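Local coordinates for protein prolyl oligopeptidase (Novosphingobium capsulatum, PDB 1YR2) that probably cleaves oligopeptides on the carboxyl side of proline, and less readily alanine, as a serine peptidase of the S9A family, at residues 166-171 and 175-180; 118-123 and 194-199. All coordinates share one frame; numbering follows the deposited sequence.

Interaction 1 (166-171 and 175-180)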
ATOM      1  N   ASP A 166      11.308 -17.150   4.693  1.00 16.09           N
ATOM      2  CA  ASP A 166      10.411 -16.260   5.402  1.00 16.95           C
ATOM      3  C   ASP A 166      11.244 -15.111   5.979  1.00 16.79           C
ATOM      4  O   ASP A 166      11.194 -13.945   5.481  1.00 19.38           O
ATOM      5  CB  ASP A 166       9.646 -17.047   6.507  1.00 17.26           C
ATOM      6  CG  ASP A 166       8.744 -16.142   7.354  1.00 21.13           C
ATOM      7  OD1 ASP A 166       8.684 -14.896   7.092  1.00 26.46           O
ATOM      8  OD2 ASP A 166       8.078 -16.552   8.336  1.00 22.70           O
ATOM      9  N   ALA A 167      12.099 -15.420   6.946  1.00 15.02           N
ATOM     10  CA  ALA A 167      12.839 -14.369   7.658  1.00 13.77           C
ATOM     11  C   ALA A 167      14.301 -14.724   7.788  1.00 13.49           C
ATOM     12  O   ALA A 167      14.662 -15.896   7.684  1.00 10.72           O
ATOM     13  CB  ALA A 167      12.238 -14.151   9.059  1.00 15.53           C
ATOM     14  N   TRP A 168      15.165 -13.713   8.031  1.00 10.17           N
ATOM     15  CA  TRP A 168      16.591 -13.973   8.235  1.00  9.86           C
ATOM     16  C   TRP A 168      17.133 -12.930   9.221  1.00 10.23           C
ATOM     17  O   TRP A 168      16.572 -11.878   9.314  1.00 10.25           O
ATOM     18  CB  TRP A 168      17.397 -13.961   6.945  1.00 10.17           C
ATOM     19  CG  TRP A 168      17.283 -12.735   6.123  1.00 12.12           C
ATOM     20  CD1 TRP A 168      16.392 -12.514   5.150  1.00 15.16           C
ATOM     21  CD2 TRP A 168      18.092 -11.541   6.209  1.00  9.60           C
ATOM     22  NE1 TRP A 168      16.583 -11.267   4.605  1.00 15.78           N
ATOM     23  CE2 TRP A 168      17.609 -10.644   5.246  1.00 14.20           C
ATOM     24  CE3 TRP A 168      19.173 -11.166   6.973  1.00 12.06           C
ATOM     25  CZ2 TRP A 168      18.163  -9.390   5.022  1.00 13.30           C
ATOM     26  CZ3 TRP A 168      19.743  -9.894   6.757  1.00 14.02           C
ATOM     27  CH2 TRP A 168      19.232  -9.031   5.787  1.00 14.83           C
ATOM     28  N   ALA A 169      18.207 -13.280   9.916  1.00  9.23           N
ATOM     29  CA  ALA A 169      18.858 -12.416  10.867  1.00 10.90           C
ATOM     30  C   ALA A 169      20.299 -12.823  10.942  1.00  9.79           C
ATOM     31  O   ALA A 169      20.634 -13.979  11.241  1.00 11.38           O
ATOM     32  CB  ALA A 169      18.202 -12.505  12.211  1.00 11.24           C
ATOM     33  N   ALA A 170      21.181 -11.871  10.689  1.00 10.22           N
ATOM     34  CA  ALA A 170      22.592 -12.088  10.904  1.00 10.27           C
ATOM     35  C   ALA A 170      22.919 -11.915  12.400  1.00 11.61           C
ATOM     36  O   ALA A 170      22.333 -11.056  13.096  1.00 12.35           O
ATOM     37  CB  ALA A 170      23.382 -11.137  10.087  1.00 10.39           C
ATOM     38  N   SER A 171      23.908 -12.673  12.871  1.00 10.47           N
ATOM     39  CA  SER A 171      24.398 -12.542  14.233  1.00 11.56           C
ATOM     40  C   SER A 171      25.042 -11.174  14.482  1.00 11.59           C
ATOM     41  O   SER A 171      25.377 -10.422  13.542  1.00 10.39           O
ATOM     42  CB  SER A 171      25.401 -13.685  14.571  1.00 11.49           C
ATOM     43  OG  SER A 171      26.573 -13.626  13.769  1.00 12.18           O
ATOM     44  N   ARG A 175      28.946 -13.241  11.675  1.00 11.49           N
ATOM     45  CA  ARG A 175      29.626 -14.457  11.240  1.00 12.14           C
ATOM     46  C   ARG A 175      28.688 -15.641  10.995  1.00 11.97           C
ATOM     47  O   ARG A 175      29.067 -16.584  10.270  1.00 10.26           O
ATOM     48  CB  ARG A 175      30.757 -14.847  12.205  1.00 13.38           C
ATOM     49  CG  ARG A 175      31.897 -13.823  12.323  1.00 14.07           C
ATOM     50  CD  ARG A 175      33.068 -14.341  13.164  1.00 19.32           C
ATOM     51  NE  ARG A 175      33.646 -15.510  12.490  1.00 20.07           N
ATOM     52  CZ  ARG A 175      34.550 -15.454  11.506  1.00 21.98           C
ATOM     53  NH1 ARG A 175      35.029 -14.307  11.105  1.00 20.63           N
ATOM     54  NH2 ARG A 175      34.981 -16.572  10.926  1.00 25.06           N
ATOM     55  N   LEU A 176      27.464 -15.576  11.533  1.00 11.03           N
ATOM     56  CA  LEU A 176      26.440 -16.613  11.315  1.00 12.12           C
ATOM     57  C   LEU A 176      25.132 -15.974  10.919  1.00 11.86           C
ATOM     58  O   LEU A 176      24.897 -14.792  11.224  1.00 13.16           O
ATOM     59  CB  LEU A 176      26.186 -17.393  12.607  1.00 11.60           C
ATOM     60  CG  LEU A 176      27.361 -18.168  13.138  1.00 13.09           C
ATOM     61  CD1 LEU A 176      27.011 -18.643  14.554  1.00 16.27           C
ATOM     62  CD2 LEU A 176      27.702 -19.368  12.205  1.00 14.27           C
ATOM     63  N   LEU A 177      24.326 -16.707  10.173  1.00 11.79           N
ATOM     64  CA  LEU A 177      23.028 -16.225   9.762  1.00 12.50           C
ATOM     65  C   LEU A 177      21.986 -17.287  10.040  1.00 13.20           C
ATOM     66  O   LEU A 177      22.158 -18.471   9.733  1.00 13.72           O
ATOM     67  CB  LEU A 177      23.065 -15.828   8.294  1.00 13.56           C
ATOM     68  CG  LEU A 177      21.759 -15.222   7.801  1.00 15.90           C
ATOM     69  CD1 LEU A 177      21.952 -13.815   7.471  1.00 18.15           C
ATOM     70  CD2 LEU A 177      21.229 -16.030   6.665  1.00 19.24           C
ATOM     71  N   ALA A 178      20.911 -16.845  10.656  1.00 11.84           N
ATOM     72  CA  ALA A 178      19.787 -17.681  10.981  1.00 11.85           C
ATOM     73  C   ALA A 178      18.704 -17.336  10.010  1.00 11.96           C
ATOM     74  O   ALA A 178      18.522 -16.158   9.663  1.00 11.34           O
ATOM     75  CB  ALA A 178      19.309 -17.429  12.422  1.00 12.21           C
ATOM     76  N   TYR A 179      17.958 -18.355   9.560  1.00 10.81           N
ATOM     77  CA  TYR A 179      16.846 -18.101   8.709  1.00 10.41           C
ATOM     78  C   TYR A 179      15.700 -19.057   8.912  1.00 10.86           C
ATOM     79  O   TYR A 179      15.913 -20.166   9.342  1.00 10.86           O
ATOM     80  CB  TYR A 179      17.290 -18.039   7.245  1.00 10.91           C
ATOM     81  CG  TYR A 179      17.856 -19.292   6.732  1.00 12.69           C
ATOM     82  CD1 TYR A 179      19.166 -19.661   7.025  1.00 12.46           C
ATOM     83  CD2 TYR A 179      17.117 -20.094   5.888  1.00 13.80           C
ATOM     84  CE1 TYR A 179      19.699 -20.840   6.509  1.00 14.82           C
ATOM     85  CE2 TYR A 179      17.636 -21.259   5.412  1.00 15.43           C
ATOM     86  CZ  TYR A 179      18.928 -21.607   5.701  1.00 14.09           C
ATOM     87  OH  TYR A 179      19.459 -22.773   5.196  1.00 13.70           O
ATOM     88  N   SER A 180      14.497 -18.569   8.609  1.00 11.37           N
ATOM     89  CA  SER A 180      13.248 -19.299   8.783  1.00 13.11           C
ATOM     90  C   SER A 180      12.715 -19.779   7.433  1.00 12.48           C
ATOM     91  O   SER A 180      12.581 -18.961   6.496  1.00 12.64           O
ATOM     92  CB  SER A 180      12.253 -18.310   9.340  1.00 13.99           C
ATOM     93  OG  SER A 180      11.188 -18.996   9.806  1.00 23.75           O
TER
HETATM   94  O   HOH W   1       9.611 -16.825  10.500  1.00 20.00           O
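Leu177 reaches across from one arm of a β-hairpin to touch Trp168, Ala169 and Ala170 on the other. With CG anti to the backbone N (chi1 -176°), its branch point swings back over the partner strand. CB leads into CG, which rests 3.8 Å from Ala169 O, and from there CD1 does most of the touching: it lies 3.9 Å from Trp168 CE3, meeting the indole obliquely at its benzene half, and 4.0 Å from Ala170 CB. The backbones beneath are antiparallel. Ala169 and Ala178 form a hydrogen-bonded pair, the N of each donating to the O of the other, and the Ala169 N bond lies in the carbonyl plane of Ala178. Trp168 and Tyr179 pair without such bonds, their CB atoms 4.1 Å apart. Near the turn, Ser171 N donates to Leu176 O, while Ser171 OG accepts the N-H of Leu176 at 3.1 Å and also bonds to Asp173, so one hydroxyl oxygen links the end of the first arm to the turn and to the start of the second. At the far end a water donates to Asp166 OD2 and hydrogen-bonds to Ser180 OG; the same carboxylate oxygen forms a salt bridge with Arg189. The hairpin makes the first two strands of a four-stranded propeller sheet: 188-195 pairs with 176-183, Phe122 of strand 120-126 packs on the side carrying Trp168, Ala170 and Leu177, and Trp216 and Leu214 meet the other side.

Interaction 2 (118-123 and 194-199)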
ATOM      1  N   GLY A 118      29.265  -6.769  11.852  1.00 13.62           N
ATOM      2  CA  GLY A 118      30.689  -7.070  11.759  1.00 14.31           C
ATOM      3  C   GLY A 118      31.331  -6.500  10.522  1.00 14.14           C
ATOM      4  O   GLY A 118      31.221  -5.311  10.243  1.00 15.56           O
ATOM      5  N   ALA A 119      31.944  -7.378   9.765  1.00 14.57           N
ATOM      6  CA  ALA A 119      32.669  -7.037   8.556  1.00 15.55           C
ATOM      7  C   ALA A 119      31.812  -7.112   7.300  1.00 14.56           C
ATOM      8  O   ALA A 119      32.325  -6.921   6.203  1.00 14.36           O
ATOM      9  CB  ALA A 119      33.854  -7.949   8.403  1.00 15.81           C
ATOM     10  N   SER A 120      30.515  -7.354   7.455  1.00 13.86           N
ATOM     11  CA  SER A 120      29.668  -7.710   6.327  1.00 13.25           C
ATOM     12  C   SER A 120      28.388  -6.871   6.265  1.00 13.37           C
ATOM     13  O   SER A 120      27.859  -6.373   7.269  1.00 12.19           O
ATOM     14  CB  SER A 120      29.306  -9.214   6.387  1.00 14.01           C
ATOM     15  OG  SER A 120      30.419 -10.061   6.210  1.00 14.92           O
ATOM     16  N   VAL A 121      27.868  -6.748   5.048  1.00 12.18           N
ATOM     17  CA  VAL A 121      26.548  -6.199   4.827  1.00 11.91           C
ATOM     18  C   VAL A 121      25.686  -7.272   4.122  1.00 11.24           C
ATOM     19  O   VAL A 121      26.157  -7.926   3.191  1.00 11.72           O
ATOM     20  CB  VAL A 121      26.619  -4.858   4.044  1.00 13.72           C
ATOM     21  CG1 VAL A 121      27.209  -5.027   2.698  1.00 15.09           C
ATOM     22  CG2 VAL A 121      25.248  -4.222   3.911  1.00 12.89           C
ATOM     23  N   PHE A 122      24.435  -7.400   4.552  1.00 10.03           N
ATOM     24  CA  PHE A 122      23.452  -8.403   4.105  1.00 10.24           C
ATOM     25  C   PHE A 122      22.226  -7.688   3.534  1.00  9.77           C
ATOM     26  O   PHE A 122      21.745  -6.712   4.120  1.00 10.87           O
ATOM     27  CB  PHE A 122      22.974  -9.318   5.261  1.00 11.04           C
ATOM     28  CG  PHE A 122      24.083  -9.989   6.025  1.00 10.04           C
ATOM     29  CD1 PHE A 122      24.806  -9.319   6.981  1.00 11.38           C
ATOM     30  CD2 PHE A 122      24.383 -11.324   5.789  1.00 11.30           C
ATOM     31  CE1 PHE A 122      25.827  -9.943   7.691  1.00 13.03           C
ATOM     32  CE2 PHE A 122      25.367 -11.958   6.515  1.00 10.15           C
ATOM     33  CZ  PHE A 122      26.112 -11.298   7.431  1.00 11.70           C
ATOM     34  N   TYR A 123      21.767  -8.141   2.373  1.00 10.43           N
ATOM     35  CA  TYR A 123      20.599  -7.529   1.748  1.00 10.24           C
ATOM     36  C   TYR A 123      19.971  -8.477   0.752  1.00 10.81           C
ATOM     37  O   TYR A 123      20.640  -9.243   0.099  1.00 10.19           O
ATOM     38  CB  TYR A 123      20.969  -6.179   1.077  1.00 10.53           C
ATOM     39  CG  TYR A 123      22.095  -6.320   0.064  1.00  9.70           C
ATOM     40  CD1 TYR A 123      23.393  -6.431   0.482  1.00 12.05           C
ATOM     41  CD2 TYR A 123      21.828  -6.402  -1.289  1.00 10.11           C
ATOM     42  CE1 TYR A 123      24.436  -6.564  -0.398  1.00 12.38           C
ATOM     43  CE2 TYR A 123      22.858  -6.553  -2.201  1.00 11.97           C
ATOM     44  CZ  TYR A 123      24.167  -6.657  -1.739  1.00 14.24           C
ATOM     45  OH  TYR A 123      25.208  -6.834  -2.608  1.00 12.99           O
ATOM     46  N   VAL A 194      23.378 -20.780   8.531  1.00 17.94           N
ATOM     47  CA  VAL A 194      24.488 -20.886   7.600  1.00 17.38           C
ATOM     48  C   VAL A 194      25.679 -20.079   8.166  1.00 16.51           C
ATOM     49  O   VAL A 194      25.507 -19.083   8.885  1.00 14.61           O
ATOM     50  CB  VAL A 194      24.030 -20.391   6.212  1.00 18.09           C
ATOM     51  CG1 VAL A 194      23.659 -18.929   6.222  1.00 19.64           C
ATOM     52  CG2 VAL A 194      25.035 -20.627   5.171  1.00 22.75           C
ATOM     53  N   GLY A 195      26.887 -20.583   7.924  1.00 14.84           N
ATOM     54  CA  GLY A 195      28.103 -19.846   8.201  1.00 14.39           C
ATOM     55  C   GLY A 195      28.319 -18.869   7.069  1.00 13.45           C
ATOM     56  O   GLY A 195      28.226 -19.183   5.889  1.00 12.46           O
ATOM     57  N   VAL A 196      28.598 -17.645   7.419  1.00 12.39           N
ATOM     58  CA  VAL A 196      28.601 -16.610   6.425  1.00 13.30           C
ATOM     59  C   VAL A 196      29.856 -16.647   5.549  1.00 14.55           C
ATOM     60  O   VAL A 196      29.762 -16.442   4.328  1.00 13.69           O
ATOM     61  CB  VAL A 196      28.433 -15.232   7.083  1.00 12.38           C
ATOM     62  CG1 VAL A 196      28.613 -14.141   6.094  1.00 14.32           C
ATOM     63  CG2 VAL A 196      27.031 -15.113   7.736  1.00 13.20           C
ATOM     64  N   ALA A 197      31.028 -16.869   6.157  1.00 15.97           N
ATOM     65  CA  ALA A 197      32.302 -16.878   5.419  1.00 17.85           C
ATOM     66  C   ALA A 197      32.241 -17.843   4.233  1.00 18.72           C
ATOM     67  O   ALA A 197      32.610 -17.473   3.114  1.00 19.41           O
ATOM     68  CB  ALA A 197      33.478 -17.258   6.339  1.00 18.72           C
ATOM     69  N   ASP A 198      31.784 -19.067   4.457  1.00 19.85           N
ATOM     70  CA  ASP A 198      31.741 -20.071   3.372  1.00 20.69           C
ATOM     71  C   ASP A 198      30.355 -20.371   2.790  1.00 21.21           C
ATOM     72  O   ASP A 198      30.250 -21.047   1.778  1.00 20.35           O
ATOM     73  CB  ASP A 198      32.413 -21.379   3.774  1.00 21.36           C
ATOM     74  CG  ASP A 198      31.791 -22.025   5.008  1.00 24.28           C
ATOM     75  OD1 ASP A 198      30.708 -21.583   5.516  1.00 24.76           O
ATOM     76  OD2 ASP A 198      32.356 -22.999   5.559  1.00 28.15           O
ATOM     77  N   GLY A 199      29.305 -19.881   3.424  1.00 21.05           N
ATOM     78  CA  GLY A 199      27.966 -20.113   2.930  1.00 21.87           C
ATOM     79  C   GLY A 199      27.460 -21.534   3.143  1.00 22.94           C
ATOM     80  O   GLY A 199      26.449 -21.898   2.554  1.00 23.67           O
TER
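Phe122 holds CG anti to its own carbonyl carbon (chi1 -53°), and Val196 sets CG1 anti to the backbone N (chi1 173°) with CG2 beside that N; the two side chains thereby come at each other from opposite directions. Both valine methyls meet the CE2-CZ edge of the phenyl ring. CG2 lies in the ring plane at its edge, 3.8 Å from Phe122 CE2 and 3.9 Å from CZ, while CG1 stands 3.9 Å from the same CE2. No hydrogen bond spans the two segments, and the nearest CA atoms, those of Ser120 and Val196, are 9.0 Å apart, so the side chains alone bridge the distance. This is packing between adjacent four-stranded sheets of the β-propeller: strand 120-126 belongs to one, and Val196 follows strand 188-195 of the next. Leu177 and Ala170 of that second sheet also touch the ring, while Trp168 packs on its CB, and Val137, from the sheet of Phe122 itself, touches the side chain. An alanine in place of Phe122 would probably leave the two Val196 methyls without their aromatic partner and open a gap between the sheets. Beyond Val196 the chain turns back on itself through a weak bond from Gly199 N to Gly195 O, while Val196 O accepts a hydrogen bond from Arg149.

The centres of the two interactions lie 10 Å apart, both in the β-propeller domain. Along the chain, 118-123 comes first, then the hairpin arms 166-171 and 175-180, then 194-199, so interaction 2 brackets interaction 1 in sequence. Strands 176-183 and 188-195 are neighbours in one sheet, and probable hydrogen bonds from Val194 N to Leu177 O and from Val196 N to Arg175 O carry the pairing from one contact to the other. Interaction 1 holds two strands together within that sheet; interaction 2 sets the sheet against the preceding one. Phe122 joins the two, its CB 3.6 Å from Trp168 CZ3, so one side chain packs against residues of both contacts at the boundary between consecutive propeller sheets.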